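Local coordinates for glutathione S-transferase (Natrialba magadii ATCC 43099, PDB 6GZF) that is a Xi class glutathione transferase, a class of glutathionyl-hydroquinone reductases that reduce glutathionyl-hydroquinones with glutathione, at the interface of chains A and B. Sequence-based numbering; all coordinates share one arbitrary frame. Chains: chain A/B, Glutathione S-transferase.

Contact 1 and contact 2 are near-twins with the chains exchanged, their C-alpha centres about 13 Å apart, in the two-fold pair of the deposited assembly, probably the dimer expected of the family. One recognition motif is thus used twice: B:Met259 and B:Asn261 meet A:Thr256, A:Tyr298 and A:Ala311 in contact 1, and A:Met259 and A:Asn261 meet B:Thr256, B:Tyr298 and B:Ala311 in contact 2. Contact 1 adds B:Tyr207 of helix 204-224, bonded to A:Arg312, while contact 2 reaches B:Gly313. The centre of contact 1 lies about 18 Å from A:Cys64, the predicted nucleophile, and that of contact 2 about 16 Å from B:Cys64.

Contact 1: the interface of chains A and B. Residues chain A 256, 298, 309, 311-312; chain B 207, 259, 261.
B:Met259 reaches into chain A and packs against A:Tyr298, A:Thr256 and A:Ala311, forming the apolar centre of this patch between the two chains. Its chain runs extended beyond CG (chi2 -173°, chi3 171°), which carries the terminal methyl CE to the edge of the A:Tyr298 ring, in the ring plane and 3.6 Å from CE1. The methylene CG lies 3.7 Å from A:Thr256 CG2, and the sulfur SD lies near the methyl of A:Ala311. Within chain A, the backbone N of A:Ala311 sits over the centre of the A:Tyr298 ring, so the tyrosine offers the methionine its rim while one face is covered from its own chain.

Beside this centre, A:Ile309 sets its CG2 methyl over a face of the B:Tyr207 ring, displaced toward the rim and 3.8 Å from CG. The phenol carries the contact into the polar rim: its OH accepts a hydrogen bond from A:Arg312 N at 3.2 Å, with the donor in the ring plane. The same hydroxyl points at the backbone O of B:Met259, but the modelled separation is implausibly short and that bond's detail doubtful.

At the opposite margin, B:Asn261 meets A:Thr256 at about a right angle. A water bridges the pair, 2.7 Å from A:Thr256 OG1 and 3.0 Å from B:Asn261 ND2. B:Asn261 ND2 donates directly to A:Thr256 OG1 at 2.9 Å in a markedly bent bond, the hydroxyl oxygen tilted 31° from the amide plane.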
ATOM      1  N   THR A 256       3.345  -1.356   0.747  1.00 21.12           N
ATOM      2  CA  THR A 256       2.082  -1.176   0.040  1.00 18.76           C
ATOM      3  C   THR A 256       1.237  -2.444   0.017  1.00 23.20           C
ATOM      4  O   THR A 256       0.083  -2.439   0.447  1.00 31.12           O
ATOM      5  CB  THR A 256       2.318  -0.719  -1.409  1.00 19.02           C
ATOM      6  OG1 THR A 256       2.943   0.570  -1.408  1.00 21.16           O
ATOM      7  CG2 THR A 256       1.001  -0.638  -2.163  1.00 17.87           C
ATOM      8  N   TYR A 298       2.780  -9.560  -5.792  1.00 24.80           N
ATOM      9  CA  TYR A 298       1.629  -8.828  -6.316  1.00 21.18           C
ATOM     10  C   TYR A 298       0.677  -9.681  -7.160  1.00 22.60           C
ATOM     11  O   TYR A 298      -0.466  -9.285  -7.380  1.00 27.61           O
ATOM     12  CB  TYR A 298       2.096  -7.619  -7.134  1.00 15.90           C
ATOM     13  CG  TYR A 298       2.558  -6.451  -6.286  1.00 19.57           C
ATOM     14  CD1 TYR A 298       1.639  -5.638  -5.633  1.00 24.45           C
ATOM     15  CD2 TYR A 298       3.908  -6.158  -6.144  1.00 18.71           C
ATOM     16  CE1 TYR A 298       2.052  -4.571  -4.857  1.00 19.07           C
ATOM     17  CE2 TYR A 298       4.330  -5.091  -5.370  1.00 21.08           C
ATOM     18  CZ  TYR A 298       3.398  -4.301  -4.730  1.00 21.46           C
ATOM     19  OH  TYR A 298       3.813  -3.239  -3.959  1.00 20.36           O
ATOM     20  N   ILE A 309      -2.312  -6.808  -9.852  1.00 32.06           N
ATOM     21  CA  ILE A 309      -1.597  -5.700 -10.472  1.00 29.06           C
ATOM     22  C   ILE A 309      -0.270  -5.441  -9.768  1.00 27.67           C
ATOM     23  O   ILE A 309      -0.236  -5.195  -8.563  1.00 25.81           O
ATOM     24  CB  ILE A 309      -2.434  -4.405 -10.459  1.00 29.58           C
ATOM     25  CG1 ILE A 309      -3.676  -4.564 -11.339  1.00 32.20           C
ATOM     26  CG2 ILE A 309      -1.598  -3.225 -10.933  1.00 27.33           C
ATOM     27  CD1 ILE A 309      -3.363  -4.942 -12.769  1.00 29.18           C
ATOM     28  N   ALA A 311       2.336  -3.263  -8.538  1.00 19.14           N
ATOM     29  CA  ALA A 311       2.519  -1.850  -8.234  1.00 27.98           C
ATOM     30  C   ALA A 311       3.895  -1.377  -8.687  1.00 26.47           C
ATOM     31  O   ALA A 311       4.851  -2.152  -8.714  1.00 30.72           O
ATOM     32  CB  ALA A 311       2.329  -1.595  -6.747  1.00 27.20           C
ATOM     33  N   ARG A 312       3.988  -0.099  -9.039  1.00 30.27           N
ATOM     34  CA  ARG A 312       5.224   0.463  -9.568  1.00 25.93           C
ATOM     35  C   ARG A 312       6.296   0.597  -8.492  1.00 25.00           C
ATOM     36  O   ARG A 312       7.421   0.125  -8.661  1.00 27.19           O
ATOM     37  CB  ARG A 312       4.952   1.822 -10.211  1.00 30.99           C
ATOM     38  CG  ARG A 312       6.195   2.546 -10.690  1.00 33.23           C
ATOM     39  CD  ARG A 312       5.826   3.778 -11.494  1.00 42.40           C
ATOM     40  NE  ARG A 312       7.002   4.465 -12.017  1.00 39.40           N
ATOM     41  CZ  ARG A 312       6.955   5.448 -12.911  1.00 43.60           C
ATOM     42  NH1 ARG A 312       5.787   5.857 -13.387  1.00 40.42           N
ATOM     43  NH2 ARG A 312       8.076   6.018 -13.331  1.00 54.57           N
TER
ATOM     44  N   TYR B 207      -2.847   0.986 -15.304  1.00 26.44           N
ATOM     45  CA  TYR B 207      -2.254   1.355 -14.022  1.00 27.97           C
ATOM     46  C   TYR B 207      -0.927   2.071 -14.231  1.00 32.59           C
ATOM     47  O   TYR B 207      -0.669   3.105 -13.616  1.00 33.14           O
ATOM     48  CB  TYR B 207      -2.051   0.123 -13.136  1.00 32.89           C
ATOM     49  CG  TYR B 207      -1.218   0.390 -11.900  1.00 26.15           C
ATOM     50  CD1 TYR B 207      -1.792   0.919 -10.750  1.00 26.04           C
ATOM     51  CD2 TYR B 207       0.144   0.114 -11.882  1.00 23.46           C
ATOM     52  CE1 TYR B 207      -1.032   1.165  -9.621  1.00 29.32           C
ATOM     53  CE2 TYR B 207       0.910   0.359 -10.760  1.00 22.13           C
ATOM     54  CZ  TYR B 207       0.319   0.884  -9.632  1.00 28.33           C
ATOM     55  OH  TYR B 207       1.080   1.129  -8.512  1.00 28.96           O
ATOM     56  N   MET B 259      -2.460   1.956  -4.369  1.00 31.25           N
ATOM     57  CA  MET B 259      -1.132   1.595  -4.868  1.00 27.79           C
ATOM     58  C   MET B 259      -0.458   2.696  -5.686  1.00 32.89           C
ATOM     59  O   MET B 259       0.258   2.414  -6.646  1.00 31.05           O
ATOM     60  CB  MET B 259      -1.211   0.316  -5.703  1.00 35.12           C
ATOM     61  CG  MET B 259      -1.483  -0.941  -4.895  1.00 25.78           C
ATOM     62  SD  MET B 259      -1.351  -2.436  -5.892  1.00 31.76           S
ATOM     63  CE  MET B 259      -1.460  -3.700  -4.628  1.00 42.87           C
ATOM     64  N   ASN B 261       2.200   4.386  -5.073  1.00 25.11           N
ATOM     65  CA  ASN B 261       3.281   4.345  -4.094  1.00 27.07           C
ATOM     66  C   ASN B 261       4.665   4.702  -4.629  1.00 28.78           C
ATOM     67  O   ASN B 261       5.665   4.137  -4.188  1.00 33.56           O
ATOM     68  CB  ASN B 261       3.338   2.952  -3.468  1.00 26.32           C
ATOM     69  CG  ASN B 261       3.603   1.864  -4.491  1.00 28.32           C
ATOM     70  OD1 ASN B 261       3.362   2.047  -5.685  1.00 27.00           O
ATOM     71  ND2 ASN B 261       4.099   0.722  -4.028  1.00 27.06           N
TER
HETATM   72  O   HOH W   1       5.540  -0.304  -1.638  1.00 26.65           O

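Contact 2: the interface of chains A and B. Residues chain A 259, 261; chain B 252, 256, 298, 311-313.
The backbone of A:Met259 adopts positive phi on the segment that leads to A:Asn261, and opposite them the loop of chain B passes from B:Ala311 to B:Gly313, itself at positive phi. Here, where the two chains meet, the asparagine carries the polar recognition, using both ends of its side-chain amide.

Its CG stands between the backbone N and the carbonyl carbon (chi1 64°), a placement that points the amide into chain B. The nitrogen ND2 donates to the hydroxyl OG1 of B:Thr256 at 2.8 Å, the two side chains meeting at about a right angle. The oxygen OD1 accepts from the backbone N of B:Gly313 at 3.0 Å. This donor approaches from above the carbonyl plane, 46° out of it, so the bond is not directed at a lone pair. Held at both ends, the amide is probably restricted in its rotation. The methyl CB of B:Ala311 packs beside it, 3.7 Å from A:Asn261 ND2.

A:Met259 supplies the apolar flank. Its CG meets B:Thr256 CG2 at 3.5 Å, so the threonine is divided between a polar branch facing the asparagine and a methyl branch facing the methionine. The sulfur SD of A:Met259 lies 4.0 Å from CE1 of B:Tyr298, the two side chains passing in opposite directions. Behind this surface, a second-shell bond helps position the tyrosine on helix 290-299: its phenolic OH donates to the backbone O of B:Asn252 at 2.9 Å, tilted 19° from the carbonyl plane.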
ATOM      1  N   MET A 259       0.602  -3.470   3.393  1.00 20.35           N
ATOM      2  CA  MET A 259       0.061  -2.317   4.112  1.00 28.53           C
ATOM      3  C   MET A 259       0.846  -1.950   5.372  1.00 26.93           C
ATOM      4  O   MET A 259       0.268  -1.493   6.358  1.00 22.99           O
ATOM      5  CB  MET A 259      -1.408  -2.563   4.469  1.00 34.63           C
ATOM      6  CG  MET A 259      -2.389  -1.951   3.484  1.00 25.51           C
ATOM      7  SD  MET A 259      -4.088  -2.505   3.711  1.00 25.98           S
ATOM      8  CE  MET A 259      -4.105  -3.962   2.672  1.00 46.88           C
ATOM      9  N   ASN A 261       2.538   0.686   6.122  1.00 24.41           N
ATOM     10  CA  ASN A 261       2.743   2.007   5.536  1.00 30.31           C
ATOM     11  C   ASN A 261       2.907   3.157   6.529  1.00 27.34           C
ATOM     12  O   ASN A 261       2.416   4.260   6.286  1.00 31.55           O
ATOM     13  CB  ASN A 261       1.577   2.326   4.599  1.00 27.42           C
ATOM     14  CG  ASN A 261       0.250   2.427   5.330  1.00 32.14           C
ATOM     15  OD1 ASN A 261       0.100   1.920   6.442  1.00 29.10           O
ATOM     16  ND2 ASN A 261      -0.720   3.088   4.707  1.00 26.87           N
TER
ATOM     17  N   ASN B 252      -2.339   8.698   3.348  1.00 34.42           N
ATOM     18  CA  ASN B 252      -3.068   7.774   4.210  1.00 31.09           C
ATOM     19  C   ASN B 252      -3.852   6.724   3.426  1.00 35.18           C
ATOM     20  O   ASN B 252      -4.077   5.619   3.918  1.00 37.30           O
ATOM     21  CB  ASN B 252      -4.017   8.539   5.137  1.00 32.35           C
ATOM     22  CG  ASN B 252      -3.331   9.029   6.400  1.00 38.98           C
ATOM     23  OD1 ASN B 252      -2.365   8.426   6.871  1.00 44.00           O
ATOM     24  ND2 ASN B 252      -3.833  10.123   6.961  1.00 32.86           N
ATOM     25  N   THR B 256      -1.170   3.919  -0.510  1.00 23.05           N
ATOM     26  CA  THR B 256      -1.176   2.501  -0.170  1.00 21.32           C
ATOM     27  C   THR B 256      -2.358   1.752  -0.778  1.00 23.31           C
ATOM     28  O   THR B 256      -2.175   0.807  -1.545  1.00 27.19           O
ATOM     29  CB  THR B 256      -1.201   2.299   1.353  1.00 18.64           C
ATOM     30  OG1 THR B 256      -0.079   2.966   1.944  1.00 22.96           O
ATOM     31  CG2 THR B 256      -1.140   0.823   1.689  1.00 14.18           C
ATOM     32  N   TYR B 298     -10.922   1.662   3.003  1.00 31.54           N
ATOM     33  CA  TYR B 298     -10.385   0.364   3.397  1.00 27.21           C
ATOM     34  C   TYR B 298     -11.468  -0.662   3.734  1.00 25.81           C
ATOM     35  O   TYR B 298     -11.166  -1.838   3.919  1.00 30.72           O
ATOM     36  CB  TYR B 298      -9.440   0.520   4.593  1.00 21.89           C
ATOM     37  CG  TYR B 298      -8.100   1.131   4.244  1.00 25.64           C
ATOM     38  CD1 TYR B 298      -7.166   0.422   3.500  1.00 23.50           C
ATOM     39  CD2 TYR B 298      -7.767   2.412   4.665  1.00 20.90           C
ATOM     40  CE1 TYR B 298      -5.939   0.975   3.179  1.00 19.33           C
ATOM     41  CE2 TYR B 298      -6.542   2.973   4.349  1.00 25.70           C
ATOM     42  CZ  TYR B 298      -5.634   2.249   3.607  1.00 21.92           C
ATOM     43  OH  TYR B 298      -4.414   2.804   3.292  1.00 21.95           O
ATOM     44  N   ALA B 311      -5.535   0.359   7.100  1.00 19.94           N
ATOM     45  CA  ALA B 311      -4.105   0.580   7.276  1.00 26.29           C
ATOM     46  C   ALA B 311      -3.852   1.690   8.289  1.00 18.44           C
ATOM     47  O   ALA B 311      -4.687   2.574   8.477  1.00 22.47           O
ATOM     48  CB  ALA B 311      -3.449   0.912   5.946  1.00 28.16           C
ATOM     49  N   ARG B 312      -2.695   1.637   8.940  1.00 19.77           N
ATOM     50  CA  ARG B 312      -2.348   2.614   9.964  1.00 25.19           C
ATOM     51  C   ARG B 312      -1.953   3.956   9.355  1.00 20.71           C
ATOM     52  O   ARG B 312      -2.427   5.006   9.789  1.00 22.34           O
ATOM     53  CB  ARG B 312      -1.218   2.076  10.844  1.00 19.22           C
ATOM     54  CG  ARG B 312      -0.672   3.075  11.851  1.00 22.25           C
ATOM     55  CD  ARG B 312      -0.145   2.363  13.085  1.00 36.55           C
ATOM     56  NE  ARG B 312       0.835   3.163  13.811  1.00 44.85           N
ATOM     57  CZ  ARG B 312       1.399   2.792  14.956  1.00 43.57           C
ATOM     58  NH1 ARG B 312       1.073   1.632  15.511  1.00 46.63           N
ATOM     59  NH2 ARG B 312       2.284   3.580  15.550  1.00 43.12           N
ATOM     60  N   GLY B 313      -1.082   3.917   8.353  1.00 20.84           N
ATOM     61  CA  GLY B 313      -0.632   5.128   7.691  1.00 26.02           C
ATOM     62  C   GLY B 313       0.415   5.875   8.493  1.00 27.82           C
ATOM     63  O   GLY B 313       0.633   5.576   9.667  1.00 29.19           O
TER